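Local structure of glyoxalase family protein (Bacillus cereus, 1ZSW) at residues 29-33 / 80-84; 26-30 / 248-252. The protein binds a zinc ion and belongs to the glyoxalase (vicinal oxygen chelate) family, though its substrate and reaction are unknown. All blocks are in the same frame, centred on the assembly; numbering follows the deposited sequence.

Contact 1: residues 29-33 / 80-84; sequences KGHHH and PGTEL. With ZN (zinc ion), chain B.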
loop_
_atom_site.group_PDB
_atom_site.type_symbol
_atom_site.label_atom_id
_atom_site.label_comp_id
_atom_site.label_asym_id
_atom_site.label_seq_id
_atom_site.Cartn_x
_atom_site.Cartn_y
_atom_site.Cartn_z
ATOM N N LYS A 29 2.056 12.930 -3.494
ATOM C CA LYS A 29 3.432 12.588 -3.119
ATOM C C LYS A 29 3.821 11.139 -3.300
ATOM O O LYS A 29 5.002 10.845 -3.429
ATOM C CB LYS A 29 3.750 13.048 -1.709
ATOM C CG LYS A 29 3.848 14.591 -1.637
ATOM C CD LYS A 29 4.695 15.048 -0.470
ATOM C CE LYS A 29 6.134 15.218 -0.908
ATOM N NZ LYS A 29 6.994 15.829 0.153
ATOM N N GLY A 30 2.846 10.241 -3.276
ATOM C CA GLY A 30 3.178 8.812 -3.311
ATOM C C GLY A 30 2.046 7.959 -2.751
ATOM O O GLY A 30 0.975 8.461 -2.380
ATOM N N HIS A 31 2.307 6.668 -2.708
ATOM C CA HIS A 31 1.392 5.741 -2.036
ATOM C C HIS A 31 1.324 6.048 -0.547
ATOM O O HIS A 31 2.329 6.416 0.092
ATOM C CB HIS A 31 1.801 4.270 -2.191
ATOM C CG HIS A 31 2.186 3.883 -3.591
ATOM N ND1 HIS A 31 1.376 4.160 -4.671
ATOM C CD2 HIS A 31 3.269 3.208 -4.083
ATOM C CE1 HIS A 31 1.944 3.682 -5.775
ATOM N NE2 HIS A 31 3.094 3.111 -5.447
ATOM N N HIS A 32 0.141 5.778 0.021
ATOM C CA HIS A 32 -0.097 5.944 1.473
ATOM C C HIS A 32 0.004 4.607 2.198
ATOM O O HIS A 32 0.784 4.451 3.136
ATOM C CB HIS A 32 -1.467 6.606 1.692
ATOM C CG HIS A 32 -1.735 7.024 3.106
ATOM N ND1 HIS A 32 -2.057 6.129 4.103
ATOM C CD2 HIS A 32 -1.762 8.260 3.671
ATOM C CE1 HIS A 32 -2.287 6.792 5.230
ATOM N NE2 HIS A 32 -2.084 8.086 5.001
ATOM N N HIS A 33 -0.780 3.633 1.745
ATOM C CA HIS A 33 -0.709 2.281 2.286
ATOM C C HIS A 33 -1.363 1.359 1.322
ATOM O O HIS A 33 -1.955 1.815 0.325
ATOM C CB HIS A 33 -1.410 2.157 3.671
ATOM C CG HIS A 33 -2.889 2.419 3.657
ATOM N ND1 HIS A 33 -3.416 3.687 3.833
ATOM C CD2 HIS A 33 -3.955 1.576 3.580
ATOM C CE1 HIS A 33 -4.740 3.619 3.814
ATOM N NE2 HIS A 33 -5.094 2.348 3.673
ATOM N N PRO A 80 3.207 7.204 6.332
ATOM C CA PRO A 80 2.621 7.064 5.002
ATOM C C PRO A 80 3.670 6.612 3.998
ATOM O O PRO A 80 4.799 7.161 3.943
ATOM C CB PRO A 80 2.161 8.476 4.671
ATOM C CG PRO A 80 1.678 8.979 6.048
ATOM C CD PRO A 80 2.784 8.480 6.973
ATOM N N GLY A 81 3.285 5.635 3.188
ATOM C CA GLY A 81 4.272 5.107 2.239
ATOM C C GLY A 81 4.919 3.797 2.687
ATOM O O GLY A 81 5.544 3.100 1.867
ATOM N N THR A 82 4.781 3.434 3.960
ATOM C CA THR A 82 5.464 2.259 4.467
ATOM C C THR A 82 4.495 1.173 4.919
ATOM O O THR A 82 4.914 0.048 5.207
ATOM C CB THR A 82 6.433 2.590 5.671
ATOM O OG1 THR A 82 5.667 2.858 6.862
ATOM C CG2 THR A 82 7.353 3.736 5.335
ATOM N N GLU A 83 3.195 1.508 4.937
ATOM C CA GLU A 83 2.198 0.726 5.625
ATOM C C GLU A 83 1.616 -0.373 4.742
ATOM O O GLU A 83 1.000 -0.058 3.708
ATOM C CB GLU A 83 1.024 1.656 6.003
ATOM C CG GLU A 83 1.429 2.892 6.819
ATOM C CD GLU A 83 0.297 3.908 6.950
ATOM O OE1 GLU A 83 -0.880 3.534 6.724
ATOM O OE2 GLU A 83 0.593 5.086 7.249
ATOM N N LEU A 84 1.783 -1.635 5.171
ATOM C CA LEU A 84 1.059 -2.784 4.607
ATOM C C LEU A 84 0.108 -3.240 5.690
ATOM O O LEU A 84 0.525 -3.498 6.813
ATOM C CB LEU A 84 2.001 -3.942 4.244
ATOM C CG LEU A 84 3.263 -3.755 3.400
ATOM C CD1 LEU A 84 3.593 -5.046 2.607
ATOM C CD2 LEU A 84 3.301 -2.546 2.490
HETATM ZN ZN ZN B . -7.121 1.736 3.530
#

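Contact 2: residues 26-30 / 248-252; sequences YEIKG and AIRVK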
loop_
_atom_site.group_PDB
_atom_site.type_symbol
_atom_site.label_atom_id
_atom_site.label_comp_id
_atom_site.label_asym_id
_atom_site.label_seq_id
_atom_site.Cartn_x
_atom_site.Cartn_y
_atom_site.Cartn_z
ATOM N N TYR A 26 -3.107 19.866 -7.300
ATOM C CA TYR A 26 -2.158 19.471 -6.263
ATOM C C TYR A 26 -1.370 18.270 -6.702
ATOM O O TYR A 26 -1.855 17.465 -7.518
ATOM C CB TYR A 26 -2.868 19.082 -4.958
ATOM C CG TYR A 26 -3.734 20.149 -4.347
ATOM C CD1 TYR A 26 -5.109 20.092 -4.463
ATOM C CD2 TYR A 26 -3.160 21.210 -3.647
ATOM C CE1 TYR A 26 -5.942 21.099 -3.895
ATOM C CE2 TYR A 26 -3.958 22.214 -3.078
ATOM C CZ TYR A 26 -5.347 22.135 -3.202
ATOM O OH TYR A 26 -6.140 23.107 -2.636
ATOM N N GLU A 27 -0.149 18.145 -6.180
ATOM C CA GLU A 27 0.685 16.965 -6.434
ATOM C C GLU A 27 0.189 15.837 -5.547
ATOM O O GLU A 27 -0.474 16.071 -4.530
ATOM C CB GLU A 27 2.168 17.239 -6.121
ATOM C CG GLU A 27 2.525 17.251 -4.628
ATOM C CD GLU A 27 3.971 17.682 -4.315
ATOM O OE1 GLU A 27 4.828 17.700 -5.232
ATOM O OE2 GLU A 27 4.245 18.002 -3.146
ATOM N N ILE A 28 0.510 14.616 -5.935
ATOM C CA ILE A 28 0.299 13.440 -5.095
ATOM C C ILE A 28 1.682 12.912 -4.766
ATOM O O ILE A 28 2.399 12.460 -5.657
ATOM C CB ILE A 28 -0.527 12.339 -5.838
ATOM C CG1 ILE A 28 -1.971 12.765 -6.143
ATOM C CG2 ILE A 28 -0.521 11.011 -5.068
ATOM C CD1 ILE A 28 -2.902 12.876 -4.942
ATOM N N LYS A 29 2.056 12.930 -3.494
ATOM C CA LYS A 29 3.432 12.588 -3.119
ATOM C C LYS A 29 3.821 11.139 -3.300
ATOM O O LYS A 29 5.002 10.845 -3.429
ATOM C CB LYS A 29 3.750 13.048 -1.709
ATOM C CG LYS A 29 3.848 14.591 -1.637
ATOM C CD LYS A 29 4.695 15.048 -0.470
ATOM C CE LYS A 29 6.134 15.218 -0.908
ATOM N NZ LYS A 29 6.994 15.829 0.153
ATOM N N GLY A 30 2.846 10.241 -3.276
ATOM C CA GLY A 30 3.178 8.812 -3.311
ATOM C C GLY A 30 2.046 7.959 -2.751
ATOM O O GLY A 30 0.975 8.461 -2.380
ATOM N N ALA A 248 -4.065 2.843 -1.320
ATOM C CA ALA A 248 -4.302 4.239 -0.886
ATOM C C ALA A 248 -3.167 5.127 -1.318
ATOM O O ALA A 248 -2.004 4.721 -1.216
ATOM C CB ALA A 248 -4.465 4.329 0.634
ATOM N N ILE A 249 -3.524 6.327 -1.785
ATOM C CA ILE A 249 -2.540 7.350 -2.184
ATOM C C ILE A 249 -2.628 8.536 -1.242
ATOM O O ILE A 249 -3.663 8.761 -0.656
ATOM C CB ILE A 249 -2.706 7.793 -3.654
ATOM C CG1 ILE A 249 -4.044 8.503 -3.883
ATOM C CG2 ILE A 249 -2.598 6.531 -4.583
ATOM C CD1 ILE A 249 -4.379 8.923 -5.378
ATOM N N ARG A 250 -1.528 9.288 -1.149
ATOM C CA ARG A 250 -1.372 10.337 -0.146
ATOM C C ARG A 250 -1.880 11.678 -0.596
ATOM O O ARG A 250 -1.559 12.130 -1.707
ATOM C CB ARG A 250 0.123 10.548 0.198
ATOM C CG ARG A 250 0.749 9.317 0.849
ATOM C CD ARG A 250 2.266 9.459 0.875
ATOM N NE ARG A 250 2.675 10.697 1.576
ATOM C CZ ARG A 250 3.896 11.226 1.532
ATOM N NH1 ARG A 250 4.881 10.640 0.842
ATOM N NH2 ARG A 250 4.120 12.353 2.182
ATOM N N VAL A 251 -2.602 12.348 0.314
ATOM C CA VAL A 251 -2.822 13.801 0.151
ATOM C C VAL A 251 -2.401 14.522 1.433
ATOM O O VAL A 251 -2.292 13.915 2.470
ATOM C CB VAL A 251 -4.255 14.124 -0.284
ATOM C CG1 VAL A 251 -4.584 13.336 -1.559
ATOM C CG2 VAL A 251 -5.228 13.838 0.860
ATOM N N LYS A 252 -2.108 15.819 1.329
ATOM C CA LYS A 252 -1.514 16.561 2.434
ATOM C C LYS A 252 -2.449 16.797 3.603
ATOM O O LYS A 252 -2.025 16.753 4.744
ATOM C CB LYS A 252 -0.979 17.903 1.921
ATOM C CG LYS A 252 -0.163 18.642 2.938
ATOM C CD LYS A 252 0.186 19.989 2.351
ATOM C CE LYS A 252 1.311 20.617 3.123
ATOM N NZ LYS A 252 1.628 21.908 2.476
HETATM O O HOH W 1 0.333 14.035 -1.438
HETATM O O HOH W 2 6.522 13.979 2.108
#

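Contact 1: residues 29-33 / 80-84
Gly81 N donates a nearly straight hydrogen bond to His32 O (2.8 Å, 172° at the hydrogen), the one backbone bond that ties 80-84 to 29-33. Gly81 CA also lies 3.2 Å from His31 O, a CA-H...O contact with a bent angle. A CB on Gly81 would collide with the carbonyl oxygen of Pro80 at these backbone angles, which suits glycine to this tight turn into strand 83-88. Pro80 lays its CB over one face of the His32 imidazole, offset toward the rim, with Pro80 CG 4.0 Å from His32 NE2.

The two histidines are joined directly: His33 ND1 donates to His32 ND1 at 2.8 Å, with His32 ND1 lying in the plane of the His33 ring. His33 has CG between its backbone N and carbonyl carbon (chi1 64°), a torsion that turns the far end of the ring toward the metal and sets NE2 2.1 Å from the zinc ion, while the near end stays by Glu83 OE1. Glu294 and His246 also bind the metal.

His32 NE2 is hydrogen-bonded to Thr297 O, which leaves His32 ND1 to accept from His33 ND1. Through this relay the second-shell His32 probably helps to fix the rotation of the ring that carries NE2 to the zinc ion.

Contact 2: residues 26-30 / 248-252
Lys29 CB packs over one face of the Arg250 guanidinium, 3.6 Å from its plane and over its centre, so that the aliphatic root of one basic residue rests on the flat group of the other. Further out Lys29 CD approaches Arg250 NH2, but the chain bends at chi3 (92°) and carries Lys29 NZ away to 4.9 Å from that nitrogen. A water fills the interval: it accepts from Lys29 NZ and, at the edge of the guanidinium and in its plane, from Arg250 NH2. The long arginine is anchored as well through NE, at the base of the guanidinium, which forms a salt bridge with Asp298 OD1.

On the backbone side, Arg250 N donates to Gly30 O at 2.9 Å, and the CG of the same arginine packs 3.3 Å from that oxygen. Gly30 has backbone angles that would press a CB against the carbonyl of Lys29, which makes glycine the natural residue here. A second water joins the backbones, accepting from Lys29 N and donating to Arg250 O at 2.7 Å.

Ile28 supplies the apolar side. Its CD1 lies alongside Val251 CG1 at 3.8 Å, the two side chains pointing the same way, whereas Ile28 and Ile249 cross at about a right angle, CG2 against CB. Branched residues suit this layer, where Ile28 and Val251 also touch Trp260 of helix 254-266.

The loop before strand 31-38 is thus fastened to strand 244-251 by one direct backbone bond, water and hydrocarbon; the like charges of Lys29 and Arg250 are probably tolerated because water separates them and Asp298 offsets the arginine.

Overall arrangement
Contacts 1 and 2 share Lys29 and Gly30, and their centres are 9 Å apart. Strand 31-38 lies between strands 83-88 and 244-251 in one sheet, so contact 1 joins it to the first and contact 2 fastens its lead-in to the second. Ala248 links them by two probable hydrogen bonds: its O is 2.7 Å from His32 N and its N 2.9 Å from His33 O, both histidines facing it in a classic beta bulge. The zinc ligands are His33 in contact 1 and, outside both contacts, His246 and Glu294 on strands 244-251 and 292-300. Contact 2 stands back from the metal, the Ile249 side chain being about 10 Å from the zinc ion.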